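Local coordinates for protein probable glucarate dehydratase (Mycobacterium smegmatis str. MC2 155, PDB 3VDG) that probably dehydrates glucarate or a related acid sugar at a metal site, as expected of a member of the enolase superfamily, at residues L340-N345 with Y367-H372; D165-S170 with A354-A359. All coordinates share one frame; numbering follows the deposited sequence. Where two conformers were deposited one is given.

How the contacts relate
The two contacts meet where the barrel closes. In contact 1 strand 339-342, the last before 367-372, runs beside that segment; in contact 2 helix 349-360 covers the first barrel strand, 166-174. Their centres are 9 Å apart and they meet at Cys369, whose N lies 2.9 Å from Pro168 O, with Cys369 O 2.9 Å from Ser170 N, both probable hydrogen bonds. Segment 367-372, although not a regular strand here, thus lies where the family's eighth strand would be, between 339-342 and 166-174. Contact 1 reaches the metal site: the His343 side chain is about 4 Å from the sodium ion bound by Asp244, Glu269 and Asn292. The Met355 side chain of contact 2 is about 12 Å from the sodium ion.

Contact 1. Residues L340-N345 with Y367-H372; sequences LSMHSN and YACDTH. With FMT (formic acid), chain B; ACT (acetate ion), chain E.
Two torsions bring Ser344 to His372: the serine hydroxyl sits between its own backbone N and carbonyl carbon (chi1 89°), and the imidazole is turned beside the backbone N of His372. Ser344 OG thus comes to the ring edge, in its plane, and is hydrogen-bonded to His372 ND1 at 2.8 Å; either atom could be the donor. At the other ring nitrogen, His372 NE2 donates to acetate O at 2.9 Å, so in the crystal the ring is held at two points of its edge, while the carbonyl carbon of Asn345 lies over one face, offset toward the rim. His343 NE2 points almost straight at formate O2 (2.7 Å, N-H...O angle 178°), and its ND1 is held by Asp316; acetate and formate probably come from the crystallisation liquor. Such a His-Asp pair beside the metal is consistent with the glucarate dehydratase group of the enolase superfamily. In that family's modified TIM barrel, (beta/alpha)7beta, 367-372 probably takes the eighth strand's position, running almost parallel to 340-345. A backbone bond from Asp370 N to Met342 O (3.1 Å) joins the two. The Asp370 carboxylate, in salt bridges with Lys214 and Arg242, also accepts through OD2 from a water at 2.7 Å, which in turn receives the N-H of Ser344. Farther along, Met342 curls round the sulfur of Cys369, CB, SD and CE all touching SG, with CB the nearest at 3.7 Å. The CD2 edge of Tyr367 covers the buried Leu340 O at 3.4 Å, an oxygen with no hydrogen-bond partner in the model.

Contact 2. Residues D165-S170 with A354-A359; sequences DAVPFS and AMVHLA
Val167 faces helix 349-360 and shows how a branched side chain bridges two residues, Val356 and Ala359, three apart on one side of a helix. Its CB directs both methyls at the helix. With CG1 anti to the backbone N (chi1 175°), that methyl meets Ala359 CB at 3.6 Å. The other branch, CG2, falls beside the backbone N: it rests on Val356 O at 3.6 Å and on Val356 CG1 at 4.0 Å, yet still brushes Ala359 CB at 3.8 Å. The valine tip is thus fitted against Val356 and Ala359. The closest CA atoms of the two segments are those of Val167 and Val356, 6.2 Å apart. Two residues on, Phe169 adds the second point of support. Its ring reaches the helix by an edge, not a face: CZ lies 3.9 Å from Val356 CG2, and CE1 lies 4.2 Å from Met355 CE, both methyls near the ring plane. The phenylalanine and Val356 side chains cross at about a right angle. Val356 is therefore shared, giving CG1 to Val167 and CG2 to Phe169. No hydrogen bond links the segments, and the 222 Å² they bury are held by apolar packing. Around this patch, Val393 of strand 392-394 also touches Phe169 and Val356, while Met342 of strand 339-342 touches Met355 and Ala359. Packing of this kind, an outer helix laid on apolar side chains of the strands, belongs to the (beta/alpha)7beta barrel, a modified TIM barrel, here where the helix that follows the seventh strand, 349-360, packs on the first strand, 166-174.

Contact 1. Residues L340-N345 with Y367-H372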
loop_
_atom_site.group_PDB
_atom_site.type_symbol
_atom_site.label_atom_id
_atom_site.label_comp_id
_atom_site.label_asym_id
_atom_site.label_seq_id
_atom_site.Cartn_x
_atom_site.Cartn_y
_atom_site.Cartn_z
ATOM N N LEU A 340 1.390 14.500 2.879
ATOM C CA LEU A 340 1.428 14.029 1.479
ATOM C C LEU A 340 0.853 15.080 0.557
ATOM O O LEU A 340 -0.250 15.575 0.780
ATOM C CB LEU A 340 0.623 12.737 1.316
ATOM C CG LEU A 340 0.655 12.133 -0.105
ATOM C CD1 LEU A 340 2.032 11.535 -0.378
ATOM C CD2 LEU A 340 -0.420 11.060 -0.228
ATOM N N SER A 341 1.600 15.422 -0.483
ATOM C CA SER A 341 1.109 16.365 -1.472
ATOM C C SER A 341 1.354 15.707 -2.833
ATOM O O SER A 341 1.583 14.486 -2.899
ATOM C CB SER A 341 1.864 17.705 -1.314
ATOM O OG SER A 341 1.335 18.718 -2.170
ATOM N N MET A 342 1.312 16.482 -3.910
ATOM C CA MET A 342 1.597 15.924 -5.239
ATOM C C MET A 342 2.382 16.891 -6.129
ATOM O O MET A 342 2.047 18.078 -6.241
ATOM C CB MET A 342 0.308 15.479 -5.948
ATOM C CG MET A 342 0.556 14.718 -7.245
ATOM S SD MET A 342 -0.974 14.269 -8.118
ATOM C CE MET A 342 -1.771 13.180 -6.933
ATOM N N HIS A 343 3.418 16.346 -6.764
ATOM C CA HIS A 343 4.342 17.047 -7.645
ATOM C C HIS A 343 3.870 16.866 -9.052
ATOM O O HIS A 343 3.199 15.884 -9.375
ATOM C CB HIS A 343 5.732 16.397 -7.487
ATOM C CG HIS A 343 6.729 16.757 -8.575
ATOM N ND1 HIS A 343 6.893 16.004 -9.703
ATOM C CD2 HIS A 343 7.629 17.820 -8.681
ATOM C CE1 HIS A 343 7.846 16.565 -10.482
ATOM N NE2 HIS A 343 8.297 17.674 -9.856
ATOM N N SER A 344 4.219 17.800 -9.922
ATOM C CA SER A 344 3.854 17.659 -11.328
ATOM C C SER A 344 4.957 18.177 -12.241
ATOM O O SER A 344 5.841 18.921 -11.804
ATOM C CB SER A 344 2.516 18.339 -11.634
ATOM O OG SER A 344 2.685 19.677 -11.988
ATOM N N ASN A 345 4.931 17.721 -13.482
ATOM C CA ASN A 345 5.752 18.290 -14.542
ATOM C C ASN A 345 4.803 18.632 -15.674
ATOM O O ASN A 345 3.649 18.192 -15.671
ATOM C CB ASN A 345 6.766 17.269 -15.033
ATOM C CG ASN A 345 7.938 17.091 -14.076
ATOM O OD1 ASN A 345 8.157 16.001 -13.559
ATOM N ND2 ASN A 345 8.690 18.164 -13.831
ATOM N N TYR A 367 -3.373 18.332 0.981
ATOM C CA TYR A 367 -2.790 19.506 0.329
ATOM C C TYR A 367 -3.262 19.611 -1.113
ATOM O O TYR A 367 -3.479 18.603 -1.787
ATOM C CB TYR A 367 -1.259 19.442 0.325
ATOM C CG TYR A 367 -0.603 19.618 1.671
ATOM C CD1 TYR A 367 -0.678 20.829 2.356
ATOM C CD2 TYR A 367 0.098 18.579 2.257
ATOM C CE1 TYR A 367 -0.080 20.990 3.598
ATOM C CE2 TYR A 367 0.716 18.736 3.483
ATOM C CZ TYR A 367 0.625 19.941 4.147
ATOM O OH TYR A 367 1.230 20.079 5.368
ATOM N N ALA A 368 -3.411 20.831 -1.612
ATOM C CA ALA A 368 -3.766 21.007 -3.008
ATOM C C ALA A 368 -2.641 20.419 -3.876
ATOM O O ALA A 368 -1.473 20.578 -3.540
ATOM C CB ALA A 368 -3.956 22.493 -3.295
ATOM N N CYS A 369 -2.978 19.743 -4.975
ATOM C CA CYS A 369 -1.966 19.179 -5.885
ATOM C C CYS A 369 -1.358 20.234 -6.808
ATOM O O CYS A 369 -2.056 21.112 -7.303
ATOM C CB CYS A 369 -2.581 18.082 -6.781
ATOM S SG CYS A 369 -3.238 16.651 -5.866
ATOM N N ASP A 370 -0.062 20.122 -7.080
ATOM C CA ASP A 370 0.550 20.925 -8.146
ATOM C C ASP A 370 0.027 20.495 -9.520
ATOM O O ASP A 370 -0.258 19.320 -9.745
ATOM C CB ASP A 370 2.070 20.728 -8.138
ATOM C CG ASP A 370 2.750 21.356 -6.905
ATOM O OD1 ASP A 370 2.104 22.131 -6.178
ATOM O OD2 ASP A 370 3.948 21.082 -6.695
ATOM N N THR A 371 -0.087 21.444 -10.445
ATOM C CA THR A 371 -0.275 21.103 -11.855
ATOM C C THR A 371 0.320 22.223 -12.700
ATOM O O THR A 371 0.345 23.374 -12.273
ATOM C CB THR A 371 -1.764 20.935 -12.223
ATOM O OG1 THR A 371 -1.887 20.629 -13.623
ATOM C CG2 THR A 371 -2.543 22.224 -11.914
ATOM N N HIS A 372 0.821 21.867 -13.878
ATOM C CA HIS A 372 1.313 22.840 -14.859
ATOM C C HIS A 372 0.217 23.186 -15.831
ATOM O O HIS A 372 0.444 23.878 -16.816
ATOM C CB HIS A 372 2.476 22.243 -15.639
ATOM C CG HIS A 372 3.771 22.191 -14.869
ATOM N ND1 HIS A 372 3.938 21.414 -13.779
ATOM C CD2 HIS A 372 4.974 22.860 -15.064
ATOM C CE1 HIS A 372 5.192 21.567 -13.306
ATOM N NE2 HIS A 372 5.825 22.452 -14.095
HETATM C C FMT B . 10.580 20.473 -10.241
HETATM O O1 FMT B . 10.514 20.602 -9.023
HETATM O O2 FMT B . 10.283 19.301 -10.813
HETATM C C ACT E . 9.729 23.026 -13.562
HETATM O O ACT E . 8.668 22.741 -14.179
HETATM O OXT ACT E . 10.605 23.749 -14.085
HETATM C CH3 ACT E . 9.973 22.503 -12.173
HETATM O O HOH W 1 5.415 20.258 -8.808
#

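Contact 2. Residues D165-S170 with A354-A359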
loop_
_atom_site.group_PDB
_atom_site.type_symbol
_atom_site.label_atom_id
_atom_site.label_comp_id
_atom_site.label_asym_id
_atom_site.label_seq_id
_atom_site.Cartn_x
_atom_site.Cartn_y
_atom_site.Cartn_z
ATOM N N ASP A 165 -15.216 14.269 -3.799
ATOM C CA ASP A 165 -15.760 14.265 -5.154
ATOM C C ASP A 165 -14.971 15.153 -6.116
ATOM O O ASP A 165 -15.181 15.103 -7.327
ATOM C CB ASP A 165 -17.267 14.580 -5.180
ATOM C CG ASP A 165 -17.584 16.005 -4.771
ATOM O OD1 ASP A 165 -18.781 16.365 -4.773
ATOM O OD2 ASP A 165 -16.647 16.766 -4.451
ATOM N N ALA A 166 -14.037 15.932 -5.589
ATOM C CA ALA A 166 -13.287 16.873 -6.420
ATOM C C ALA A 166 -11.897 17.030 -5.829
ATOM O O ALA A 166 -11.732 16.928 -4.625
ATOM C CB ALA A 166 -13.993 18.228 -6.420
ATOM N N VAL A 167 -10.910 17.294 -6.672
ATOM C CA VAL A 167 -9.524 17.406 -6.210
ATOM C C VAL A 167 -9.014 18.845 -6.392
ATOM O O VAL A 167 -9.001 19.362 -7.501
ATOM C CB VAL A 167 -8.615 16.461 -7.008
ATOM C CG1 VAL A 167 -7.157 16.684 -6.613
ATOM C CG2 VAL A 167 -9.023 15.007 -6.739
ATOM N N PRO A 168 -8.590 19.488 -5.295
ATOM C CA PRO A 168 -8.091 20.866 -5.371
ATOM C C PRO A 168 -6.647 20.925 -5.866
ATOM O O PRO A 168 -5.832 20.072 -5.505
ATOM C CB PRO A 168 -8.200 21.361 -3.914
ATOM C CG PRO A 168 -8.140 20.124 -3.090
ATOM C CD PRO A 168 -8.809 19.043 -3.908
ATOM N N PHE A 169 -6.357 21.912 -6.710
ATOM C CA PHE A 169 -5.026 22.116 -7.248
ATOM C C PHE A 169 -4.524 23.507 -6.875
ATOM O O PHE A 169 -5.309 24.392 -6.499
ATOM C CB PHE A 169 -5.025 21.971 -8.762
ATOM C CG PHE A 169 -5.174 20.553 -9.232
ATOM C CD1 PHE A 169 -4.060 19.809 -9.617
ATOM C CD2 PHE A 169 -6.430 19.960 -9.287
ATOM C CE1 PHE A 169 -4.193 18.486 -10.044
ATOM C CE2 PHE A 169 -6.571 18.647 -9.721
ATOM C CZ PHE A 169 -5.454 17.909 -10.093
ATOM N N SER A 170 -3.213 23.697 -6.981
ATOM C CA SER A 170 -2.612 25.004 -6.690
ATOM C C SER A 170 -2.314 25.775 -7.972
ATOM O O SER A 170 -2.262 25.199 -9.059
ATOM C CB SER A 170 -1.326 24.831 -5.887
ATOM O OG SER A 170 -0.402 24.053 -6.622
ATOM N N ALA A 354 -5.364 10.708 -14.413
ATOM C CA ALA A 354 -4.788 9.738 -13.491
ATOM C C ALA A 354 -4.500 10.382 -12.121
ATOM O O ALA A 354 -4.758 9.773 -11.081
ATOM C CB ALA A 354 -3.531 9.131 -14.096
ATOM N N MET A 355 -3.967 11.604 -12.133
ATOM C CA MET A 355 -3.691 12.368 -10.919
ATOM C C MET A 355 -4.991 12.585 -10.145
ATOM O O MET A 355 -5.028 12.468 -8.929
ATOM C CB MET A 355 -3.049 13.746 -11.263
ATOM C CG MET A 355 -1.649 13.694 -11.912
ATOM S SD MET A 355 -1.192 15.221 -12.805
ATOM C CE MET A 355 -0.867 16.299 -11.405
ATOM N N VAL A 356 -6.070 12.899 -10.853
ATOM C CA VAL A 356 -7.327 13.192 -10.182
ATOM C C VAL A 356 -7.906 11.915 -9.534
ATOM O O VAL A 356 -8.316 11.940 -8.390
ATOM C CB VAL A 356 -8.348 13.845 -11.144
ATOM C CG1 VAL A 356 -9.742 13.848 -10.520
ATOM C CG2 VAL A 356 -7.890 15.257 -11.520
ATOM N N HIS A 357 -7.906 10.792 -10.244
ATOM C CA HIS A 357 -8.415 9.551 -9.634
ATOM C C HIS A 357 -7.604 9.144 -8.425
ATOM O O HIS A 357 -8.157 8.722 -7.406
ATOM C CB HIS A 357 -8.462 8.402 -10.641
ATOM C CG HIS A 357 -9.642 8.461 -11.580
ATOM N ND1 HIS A 357 -10.890 8.092 -11.207
ATOM C CD2 HIS A 357 -9.727 8.842 -12.919
ATOM C CE1 HIS A 357 -11.733 8.250 -12.252
ATOM N NE2 HIS A 357 -11.019 8.699 -13.302
ATOM N N LEU A 358 -6.289 9.254 -8.529
ATOM C CA LEU A 358 -5.396 8.949 -7.414
ATOM C C LEU A 358 -5.681 9.838 -6.198
ATOM O O LEU A 358 -5.930 9.345 -5.099
ATOM C CB LEU A 358 -3.930 9.104 -7.857
ATOM C CG LEU A 358 -2.867 8.989 -6.751
ATOM C CD1 LEU A 358 -2.944 7.618 -6.058
ATOM C CD2 LEU A 358 -1.467 9.240 -7.333
ATOM N N ALA A 359 -5.666 11.150 -6.392
ATOM C CA ALA A 359 -5.896 12.061 -5.272
ATOM C C ALA A 359 -7.307 11.890 -4.685
ATOM O O ALA A 359 -7.490 11.999 -3.488
ATOM C CB ALA A 359 -5.685 13.493 -5.716
#